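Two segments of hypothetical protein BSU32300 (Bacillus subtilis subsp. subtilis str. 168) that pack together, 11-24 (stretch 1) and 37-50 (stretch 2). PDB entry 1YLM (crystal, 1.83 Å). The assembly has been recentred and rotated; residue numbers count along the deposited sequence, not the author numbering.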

# COMPACT_ATOMS: atom_id res chain seq x y z
N LYS A 11 17.88 -6.50 6.90
CA LYS A 11 16.47 -6.26 7.27
C LYS A 11 15.32 -6.40 6.30
O LYS A 11 14.41 -7.21 6.55
N THR A 12 15.36 -5.66 5.21
CA THR A 12 14.26 -5.79 4.27
C THR A 12 14.28 -7.10 3.48
O THR A 12 13.21 -7.62 3.15
N LEU A 13 15.47 -7.65 3.22
CA LEU A 13 15.57 -8.98 2.60
C LEU A 13 14.97 -10.08 3.48
O LEU A 13 14.29 -10.97 2.98
N GLY A 14 15.22 -10.03 4.78
CA GLY A 14 14.63 -11.00 5.71
C GLY A 14 13.11 -10.92 5.73
O GLY A 14 12.42 -11.95 5.71
N PHE A 15 12.59 -9.69 5.79
CA PHE A 15 11.16 -9.43 5.75
C PHE A 15 10.55 -9.99 4.47
O PHE A 15 9.54 -10.70 4.50
N PHE A 16 11.16 -9.63 3.34
CA PHE A 16 10.82 -10.17 2.02
C PHE A 16 10.71 -11.70 2.01
O PHE A 16 9.71 -12.26 1.56
N GLU A 17 11.74 -12.37 2.51
CA GLU A 17 11.75 -13.82 2.53
C GLU A 17 10.59 -14.40 3.36
O GLU A 17 9.95 -15.38 2.97
N HIS A 18 10.31 -13.77 4.49
CA HIS A 18 9.16 -14.18 5.30
C HIS A 18 7.85 -14.09 4.50
O HIS A 18 7.05 -15.04 4.51
N GLN A 19 7.64 -12.98 3.79
CA GLN A 19 6.39 -12.82 3.03
C GLN A 19 6.32 -13.85 1.89
O GLN A 19 5.24 -14.41 1.61
N LEU A 20 7.46 -14.09 1.23
CA LEU A 20 7.51 -15.13 0.18
C LEU A 20 7.18 -16.51 0.75
O LEU A 20 6.41 -17.26 0.14
N ALA A 21 7.74 -16.83 1.92
CA ALA A 21 7.43 -18.09 2.63
C ALA A 21 5.93 -18.22 2.89
O ALA A 21 5.35 -19.30 2.72
N LEU A 22 5.30 -17.11 3.26
CA LEU A 22 3.86 -17.10 3.54
C LEU A 22 3.09 -17.32 2.25
O LEU A 22 2.10 -18.07 2.24
N PHE A 23 3.56 -16.73 1.16
CA PHE A 23 2.95 -16.95 -0.15
C PHE A 23 3.01 -18.43 -0.51
O PHE A 23 2.05 -18.99 -1.04
N ASP A 24 4.12 -19.07 -0.19
CA ASP A 24 4.30 -20.46 -0.56
C ASP A 24 3.56 -21.42 0.38
O ASP A 24 3.66 -22.62 0.23
N ALA A 37 -5.07 -10.70 2.09
CA ALA A 37 -3.69 -11.06 2.51
C ALA A 37 -2.77 -11.13 1.30
O ALA A 37 -1.62 -10.69 1.37
N LEU A 38 -3.25 -11.72 0.20
CA LEU A 38 -2.43 -11.85 -1.00
C LEU A 38 -2.10 -10.49 -1.59
O LEU A 38 -0.98 -10.27 -2.03
N GLN A 39 -3.06 -9.57 -1.57
CA GLN A 39 -2.76 -8.18 -2.01
C GLN A 39 -1.66 -7.53 -1.17
O GLN A 39 -0.76 -6.85 -1.70
N ARG A 40 -1.72 -7.73 0.15
CA ARG A 40 -0.67 -7.17 1.02
C ARG A 40 0.69 -7.79 0.71
O ARG A 40 1.68 -7.07 0.60
N ILE A 41 0.73 -9.11 0.55
CA ILE A 41 1.97 -9.80 0.18
C ILE A 41 2.55 -9.24 -1.13
O ILE A 41 3.75 -8.90 -1.19
N GLY A 42 1.72 -9.14 -2.17
CA GLY A 42 2.14 -8.57 -3.47
C GLY A 42 2.76 -7.19 -3.32
O GLY A 42 3.87 -6.92 -3.83
N HIS A 43 2.07 -6.32 -2.58
CA HIS A 43 2.52 -4.95 -2.30
C HIS A 43 3.88 -4.99 -1.60
O HIS A 43 4.84 -4.34 -2.05
N LEU A 44 3.96 -5.78 -0.51
CA LEU A 44 5.22 -5.89 0.24
C LEU A 44 6.40 -6.43 -0.57
O LEU A 44 7.51 -5.90 -0.45
N LEU A 45 6.18 -7.47 -1.38
CA LEU A 45 7.23 -8.03 -2.24
C LEU A 45 7.80 -6.94 -3.17
O LEU A 45 9.02 -6.74 -3.26
N ILE A 46 6.89 -6.22 -3.83
CA ILE A 46 7.25 -5.13 -4.76
C ILE A 46 8.05 -4.02 -4.04
O ILE A 46 9.11 -3.60 -4.52
N GLU A 47 7.52 -3.54 -2.91
CA GLU A 47 8.16 -2.45 -2.15
C GLU A 47 9.56 -2.83 -1.66
O GLU A 47 10.48 -2.01 -1.74
N CYS A 48 9.71 -4.07 -1.18
CA CYS A 48 11.01 -4.58 -0.75
C CYS A 48 12.00 -4.58 -1.91
O CYS A 48 13.17 -4.22 -1.72
N ILE A 49 11.56 -5.00 -3.09
CA ILE A 49 12.45 -5.01 -4.26
C ILE A 49 12.86 -3.59 -4.64
O ILE A 49 14.04 -3.31 -4.86
N LEU A 50 11.88 -2.69 -4.71
CA LEU A 50 12.16 -1.30 -5.11
C LEU A 50 13.05 -0.58 -4.11
O LEU A 50 13.98 0.14 -4.50

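The two helices run nearly antiparallel, their axes 9.6 Å apart at closest approach with an angle of 151° between their directions, so Thr 12 lies beside Cys 48, Phe 16 beside Leu 45 and Gln 19 beside Ile 41. No hydrogen bond crosses the interface; what joins the helices is the fit of apolar side chains.

Cys 48 points its CB toward the partner helix, and its short side chain fits between Thr 12, Phe 15 and Phe 16. With chi1 at m, Cys 48 SG lies 3.8 Å from Thr 12 O and 3.7 Å from Phe 15 CD2, meeting the Phe 15 ring at its edge. Phe 15 and Phe 16 both adopt t, and their rings flank Cys 48; otherwise their neighbours differ, Phe 15 meeting Leu 44 and Phe 16 meeting Leu 45 and Ile 49. Phe 15 starts toward stretch 2 and carries CZ to 3.9 Å from Leu 44 CD1. Phe 16 starts sideways, and its t rotamer swings the ring back across the interface, bringing CE1 to 3.7 Å from Leu 45 CD2 and CD1 to 3.7 Å from Cys 48 CB.

Leu 45 likewise leaves sideways; its m,t conformation brings CD2 nearer to stretch 1, where it also lies 4.1 Å from Gln 19 CB. Leu 44, also m,t, has its CA-to-CB bond toward stretch 1. Ile 41, again m,t, is beta-branched; its CG2 rests 4.0 Å from Gln 19 O, and its CD1 lies 4.4 Å from Leu 22 CB.

At the far end, Phe 23 (t), whose CA-to-CB bond points toward stretch 2, sets its ring against Leu 38, whose t,p conformation brings CD1 to 3.6 Å from Phe 23 CD1, at the ring edge. Gln 19, m at chi1, is like Thr 12 a polar residue whose CA-to-CB bond points toward stretch 2, contributing its aliphatic CB to the packing. Glu 17 turns away, its carboxylate hydrogen-bonded elsewhere in the structure.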

# COMPACT_ATOMS: atom_id res chain seq x y z
CB LYS A 11 16.30 -5.16 8.32
CG LYS A 11 17.15 -5.46 9.59
CD LYS A 11 17.30 -4.24 10.53
CE LYS A 11 18.53 -4.33 11.48
NZ LYS A 11 18.77 -3.01 12.20
CB THR A 12 13.92 -4.48 3.47
OG1 THR A 12 14.11 -4.63 2.06
CG2 THR A 12 14.55 -3.26 4.05
CB LEU A 13 17.03 -9.31 2.25
CG LEU A 13 17.71 -8.53 1.11
CD1 LEU A 13 19.11 -9.10 0.86
CD2 LEU A 13 16.90 -8.55 -0.15
CB PHE A 15 10.95 -7.93 5.80
CG PHE A 15 9.51 -7.50 5.89
CD1 PHE A 15 8.86 -7.44 7.14
CD2 PHE A 15 8.82 -7.10 4.74
CE1 PHE A 15 7.52 -7.01 7.22
CE2 PHE A 15 7.48 -6.67 4.82
CZ PHE A 15 6.84 -6.63 6.06
CB PHE A 16 11.88 -9.70 1.01
CG PHE A 16 11.69 -10.24 -0.39
CD1 PHE A 16 10.92 -9.54 -1.33
CD2 PHE A 16 12.33 -11.41 -0.79
CE1 PHE A 16 10.76 -10.03 -2.64
CE2 PHE A 16 12.17 -11.91 -2.09
CZ PHE A 16 11.39 -11.21 -3.02
CB GLU A 17 13.12 -14.31 3.00
CG GLU A 17 14.18 -14.19 1.87
CD GLU A 17 15.58 -14.61 2.30
OE1 GLU A 17 15.97 -14.32 3.45
OE2 GLU A 17 16.30 -15.21 1.46
CB HIS A 18 9.07 -13.37 6.60
CG HIS A 18 8.00 -13.86 7.54
ND1 HIS A 18 8.06 -15.10 8.15
CD2 HIS A 18 6.84 -13.30 7.94
CE1 HIS A 18 6.98 -15.26 8.90
NE2 HIS A 18 6.22 -14.18 8.79
CB GLN A 19 6.22 -11.41 2.46
CG GLN A 19 6.45 -10.19 3.41
CD GLN A 19 6.00 -10.39 4.85
OE1 GLN A 19 6.79 -10.25 5.78
NE2 GLN A 19 4.74 -10.71 5.04
CB LEU A 20 8.87 -15.14 -0.52
CG LEU A 20 9.03 -15.85 -1.87
CD1 LEU A 20 7.98 -15.38 -2.85
CD2 LEU A 20 10.42 -15.50 -2.38
CB ALA A 21 8.20 -18.19 3.91
CB LEU A 22 3.46 -15.79 4.22
CG LEU A 22 3.95 -15.62 5.66
CD1 LEU A 22 3.54 -14.27 6.23
CD2 LEU A 22 3.44 -16.76 6.55
CB PHE A 23 3.64 -16.13 -1.26
CG PHE A 23 3.12 -16.44 -2.63
CD1 PHE A 23 1.88 -15.95 -3.05
CD2 PHE A 23 3.84 -17.26 -3.50
CE1 PHE A 23 1.38 -16.25 -4.32
CE2 PHE A 23 3.34 -17.57 -4.78
CZ PHE A 23 2.11 -17.06 -5.18
CB ASP A 24 5.80 -20.77 -0.65
CG ASP A 24 6.09 -22.04 -1.43
OD1 ASP A 24 5.68 -22.14 -2.61
OD2 ASP A 24 6.72 -22.94 -0.84
CB ALA A 37 -3.67 -12.39 3.27
CB LEU A 38 -3.10 -12.74 -2.05
CG LEU A 38 -2.29 -13.08 -3.29
CD1 LEU A 38 -0.95 -13.77 -2.95
CD2 LEU A 38 -3.16 -13.97 -4.18
CB GLN A 39 -4.03 -7.31 -2.01
CG GLN A 39 -5.05 -7.72 -3.10
CD GLN A 39 -6.40 -7.06 -2.92
OE1 GLN A 39 -6.53 -6.09 -2.17
NE2 GLN A 39 -7.40 -7.57 -3.61
CB ARG A 40 -1.03 -7.35 2.49
CG ARG A 40 -0.03 -6.70 3.47
CD ARG A 40 -0.01 -5.20 3.32
NE ARG A 40 0.90 -4.59 4.28
CZ ARG A 40 1.23 -3.30 4.26
NH1 ARG A 40 0.76 -2.50 3.31
NH2 ARG A 40 2.06 -2.81 5.18
CB ILE A 41 1.77 -11.34 0.04
CG1 ILE A 41 1.53 -11.96 1.43
CG2 ILE A 41 2.99 -11.96 -0.64
CD1 ILE A 41 1.10 -13.42 1.36
CB HIS A 43 1.47 -4.21 -1.46
CG HIS A 43 1.80 -2.78 -1.19
ND1 HIS A 43 1.09 -2.00 -0.30
CD2 HIS A 43 2.76 -1.97 -1.71
CE1 HIS A 43 1.59 -0.78 -0.28
NE2 HIS A 43 2.63 -0.74 -1.11
CB LEU A 44 5.02 -6.70 1.53
CG LEU A 44 4.06 -6.05 2.54
CD1 LEU A 44 3.80 -6.99 3.72
CD2 LEU A 44 4.55 -4.67 3.02
CB LEU A 45 6.71 -9.22 -3.06
CG LEU A 45 6.29 -10.49 -2.30
CD1 LEU A 45 5.74 -11.55 -3.26
CD2 LEU A 45 7.44 -11.04 -1.46
CB ILE A 46 5.98 -4.52 -5.45
CG1 ILE A 46 5.35 -5.57 -6.39
CG2 ILE A 46 6.37 -3.25 -6.22
CD1 ILE A 46 3.94 -5.22 -6.91
CB GLU A 47 7.31 -2.00 -0.96
CG GLU A 47 6.03 -1.21 -1.29
CD GLU A 47 6.20 -0.21 -2.43
OE1 GLU A 47 6.71 0.93 -2.23
OE2 GLU A 47 5.79 -0.57 -3.53
CB CYS A 48 10.88 -6.00 -0.22
SG CYS A 48 10.13 -6.17 1.43
CB ILE A 49 11.83 -5.72 -5.47
CG1 ILE A 49 11.66 -7.22 -5.18
CG2 ILE A 49 12.67 -5.47 -6.74
CD1 ILE A 49 10.69 -7.92 -6.17
CB LEU A 50 10.86 -0.52 -5.30
CG LEU A 50 9.98 -1.01 -6.46
CD1 LEU A 50 8.69 -0.22 -6.52
CD2 LEU A 50 10.72 -0.99 -7.82